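Local atomic coordinates of putative citrate lyase, alfa subunit (PDB entry 2HJ0), a protein that belongs to the CitF family and is built around two mixed beta sheets flanked by helices. Residues 124-135 with 391-399. Sequence-based numbering, arbitrary orientation.
Sequences SGLRDKVGAAIS and GVIRGASGG
Ser124 grips the 391-399 loop with two groups. Its carbonyl O accepts a nearly straight bond from Ser397 N (2.9 Å, 169° at the hydrogen), the donor lying above the carbonyl plane, and its OG accepts one from Gly398 N at 2.7 Å. Chi1 of 171° turns OG away from its own N and toward the Gly398 N-H. Beside this clamp Gly125 and Ala396 form a single backbone bridge, their CA atoms 3.8 Å apart. The methyl of Ala396 sits under one face of the Arg127 guanidinium, CB to NH1 3.9 Å; the Arg127 side chain lies about 3 Å (nearest atoms) from a citric acid, probably a crystallisation component.

Helix 127-135 is the connection of a beta-alpha-beta crossover between the parallel neighbouring strands 118-123 and 143-145, and the loop leading to helix 400-406 runs along its flank. Ile393 points into this surface, its CG2 3.9 Å from Gly131 CA and packed on Leu126 CD1. Ser135 OG takes a weak bond from Ile393 N (3.3 Å), while Val392 CG1 packs on Ala132 CA. On the outer side Asp128 OD1 meets the Arg394 guanidinium at its edge, in plane, in a salt bridge to NH1 (3.2 Å) whose hydrogen bond is weak and bent.

In the second shell, Asn104 holds Asp128 OD2 and Lys129 N, Asp390 makes a long, weak ion pair with Arg394, and strand 504-511 backs Ile393 and Val392.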
loop_
_atom_site.group_PDB
_atom_site.type_symbol
_atom_site.label_atom_id
_atom_site.label_comp_id
_atom_site.label_asym_id
_atom_site.label_seq_id
_atom_site.Cartn_x
_atom_site.Cartn_y
_atom_site.Cartn_z
ATOM N N SER A 124 -20.170 7.947 7.981
ATOM C CA SER A 124 -19.829 8.800 9.102
ATOM C C SER A 124 -20.998 9.719 9.411
ATOM O O SER A 124 -21.430 9.837 10.560
ATOM C CB SER A 124 -18.571 9.615 8.771
ATOM O OG SER A 124 -18.324 10.616 9.746
ATOM N N GLY A 125 -21.525 10.361 8.376
ATOM C CA GLY A 125 -22.636 11.266 8.590
ATOM C C GLY A 125 -23.617 11.326 7.444
ATOM O O GLY A 125 -23.428 10.701 6.406
ATOM N N LEU A 126 -24.678 12.089 7.622
ATOM C CA LEU A 126 -25.666 12.196 6.573
ATOM C C LEU A 126 -25.916 13.666 6.255
ATOM O O LEU A 126 -26.435 13.995 5.190
ATOM C CB LEU A 126 -26.958 11.498 7.020
ATOM C CG LEU A 126 -26.807 10.045 7.488
ATOM C CD1 LEU A 126 -28.096 9.586 8.129
ATOM C CD2 LEU A 126 -26.430 9.151 6.320
ATOM N N ARG A 127 -25.519 14.539 7.180
ATOM C CA ARG A 127 -25.691 15.992 7.063
ATOM C C ARG A 127 -27.162 16.385 7.048
ATOM O O ARG A 127 -28.039 15.550 7.241
ATOM C CB ARG A 127 -24.996 16.556 5.811
ATOM C CG ARG A 127 -23.466 16.464 5.807
ATOM C CD ARG A 127 -22.825 17.033 7.083
ATOM N NE ARG A 127 -21.392 16.715 7.188
ATOM C CZ ARG A 127 -20.659 16.884 8.290
ATOM N NH1 ARG A 127 -19.372 16.569 8.292
ATOM N NH2 ARG A 127 -21.218 17.365 9.397
ATOM N N ASP A 128 -27.406 17.668 6.804
ATOM C CA ASP A 128 -28.743 18.262 6.785
ATOM C C ASP A 128 -29.849 17.539 6.013
ATOM O O ASP A 128 -30.740 16.934 6.612
ATOM C CB ASP A 128 -28.638 19.709 6.285
ATOM C CG ASP A 128 -27.633 20.542 7.087
ATOM O OD1 ASP A 128 -27.773 20.633 8.335
ATOM O OD2 ASP A 128 -26.705 21.117 6.471
ATOM N N LYS A 129 -29.795 17.620 4.686
ATOM C CA LYS A 129 -30.801 17.017 3.813
ATOM C C LYS A 129 -31.019 15.509 3.944
ATOM O O LYS A 129 -32.107 15.069 4.322
ATOM C CB LYS A 129 -30.490 17.371 2.357
ATOM C CG LYS A 129 -30.232 18.849 2.152
ATOM C CD LYS A 129 -30.484 19.285 0.721
ATOM C CE LYS A 129 -30.312 20.793 0.595
ATOM N NZ LYS A 129 -31.089 21.520 1.652
ATOM N N VAL A 130 -30.006 14.709 3.625
ATOM C CA VAL A 130 -30.162 13.259 3.727
ATOM C C VAL A 130 -30.530 12.854 5.154
ATOM O O VAL A 130 -31.406 12.016 5.360
ATOM C CB VAL A 130 -28.872 12.509 3.314
ATOM C CG1 VAL A 130 -29.060 11.004 3.491
ATOM C CG2 VAL A 130 -28.527 12.828 1.870
ATOM N N GLY A 131 -29.860 13.458 6.129
ATOM C CA GLY A 131 -30.133 13.152 7.520
ATOM C C GLY A 131 -31.561 13.473 7.921
ATOM O O GLY A 131 -32.171 12.735 8.697
ATOM N N ALA A 132 -32.089 14.577 7.398
ATOM C CA ALA A 132 -33.463 15.004 7.675
ATOM C C ALA A 132 -34.401 13.909 7.207
ATOM O O ALA A 132 -35.238 13.431 7.967
ATOM C CB ALA A 132 -33.774 16.295 6.938
ATOM N N ALA A 133 -34.255 13.518 5.947
ATOM C CA ALA A 133 -35.078 12.453 5.394
ATOM C C ALA A 133 -35.006 11.208 6.294
ATOM O O ALA A 133 -36.025 10.756 6.822
ATOM C CB ALA A 133 -34.621 12.114 3.987
ATOM N N ILE A 134 -33.808 10.658 6.478
ATOM C CA ILE A 134 -33.647 9.472 7.312
ATOM C C ILE A 134 -34.297 9.587 8.686
ATOM O O ILE A 134 -34.809 8.609 9.231
ATOM C CB ILE A 134 -32.176 9.138 7.510
ATOM C CG1 ILE A 134 -31.589 8.675 6.187
ATOM C CG2 ILE A 134 -32.024 8.061 8.567
ATOM C CD1 ILE A 134 -32.208 7.403 5.673
ATOM N N SER A 135 -34.292 10.794 9.230
ATOM C CA SER A 135 -34.856 11.033 10.544
ATOM C C SER A 135 -36.385 10.978 10.545
ATOM O O SER A 135 -37.002 10.840 11.597
ATOM C CB SER A 135 -34.375 12.393 11.057
ATOM O OG SER A 135 -34.063 12.349 12.437
ATOM N N GLY A 391 -33.513 16.964 17.634
ATOM C CA GLY A 391 -33.382 15.517 17.553
ATOM C C GLY A 391 -33.187 14.969 16.154
ATOM O O GLY A 391 -33.052 13.768 15.954
ATOM N N VAL A 392 -33.171 15.860 15.178
ATOM C CA VAL A 392 -32.991 15.478 13.790
ATOM C C VAL A 392 -31.524 15.203 13.463
ATOM O O VAL A 392 -30.653 16.024 13.755
ATOM C CB VAL A 392 -33.460 16.600 12.870
ATOM C CG1 VAL A 392 -33.257 16.208 11.423
ATOM C CG2 VAL A 392 -34.904 16.925 13.157
ATOM N N ILE A 393 -31.238 14.061 12.850
ATOM C CA ILE A 393 -29.860 13.758 12.484
ATOM C C ILE A 393 -29.348 14.831 11.528
ATOM O O ILE A 393 -30.076 15.266 10.642
ATOM C CB ILE A 393 -29.754 12.407 11.778
ATOM C CG1 ILE A 393 -29.865 11.282 12.808
ATOM C CG2 ILE A 393 -28.465 12.354 10.963
ATOM C CD1 ILE A 393 -29.642 9.912 12.234
ATOM N N ARG A 394 -28.104 15.260 11.702
ATOM C CA ARG A 394 -27.522 16.273 10.823
ATOM C C ARG A 394 -26.030 16.394 11.075
ATOM O O ARG A 394 -25.359 17.237 10.483
ATOM C CB ARG A 394 -28.196 17.632 11.037
ATOM C CG ARG A 394 -28.012 18.212 12.434
ATOM C CD ARG A 394 -28.848 19.470 12.656
ATOM N NE ARG A 394 -30.289 19.251 12.440
ATOM C CZ ARG A 394 -30.906 19.296 11.258
ATOM N NH1 ARG A 394 -30.223 19.550 10.150
ATOM N NH2 ARG A 394 -32.215 19.113 11.189
ATOM N N GLY A 395 -25.517 15.538 11.952
ATOM C CA GLY A 395 -24.107 15.568 12.281
ATOM C C GLY A 395 -23.273 14.515 11.583
ATOM O O GLY A 395 -23.546 14.136 10.444
ATOM N N ALA A 396 -22.239 14.050 12.274
ATOM C CA ALA A 396 -21.341 13.034 11.744
ATOM C C ALA A 396 -20.424 12.519 12.841
ATOM O O ALA A 396 -19.925 13.283 13.676
ATOM C CB ALA A 396 -20.519 13.606 10.619
ATOM N N SER A 397 -20.201 11.211 12.830
ATOM C CA SER A 397 -19.328 10.584 13.813
ATOM C C SER A 397 -17.851 10.945 13.559
ATOM O O SER A 397 -17.093 11.204 14.494
ATOM C CB SER A 397 -19.514 9.067 13.770
ATOM O OG SER A 397 -18.773 8.440 14.802
ATOM N N GLY A 398 -17.457 10.966 12.288
ATOM C CA GLY A 398 -16.087 11.289 11.952
ATOM C C GLY A 398 -15.093 10.479 12.765
ATOM O O GLY A 398 -15.288 9.285 12.989
ATOM N N GLY A 399 -14.018 11.127 13.207
ATOM C CA GLY A 399 -13.020 10.431 13.992
ATOM C C GLY A 399 -13.101 10.835 15.452
ATOM O O GLY A 399 -12.216 10.526 16.255
#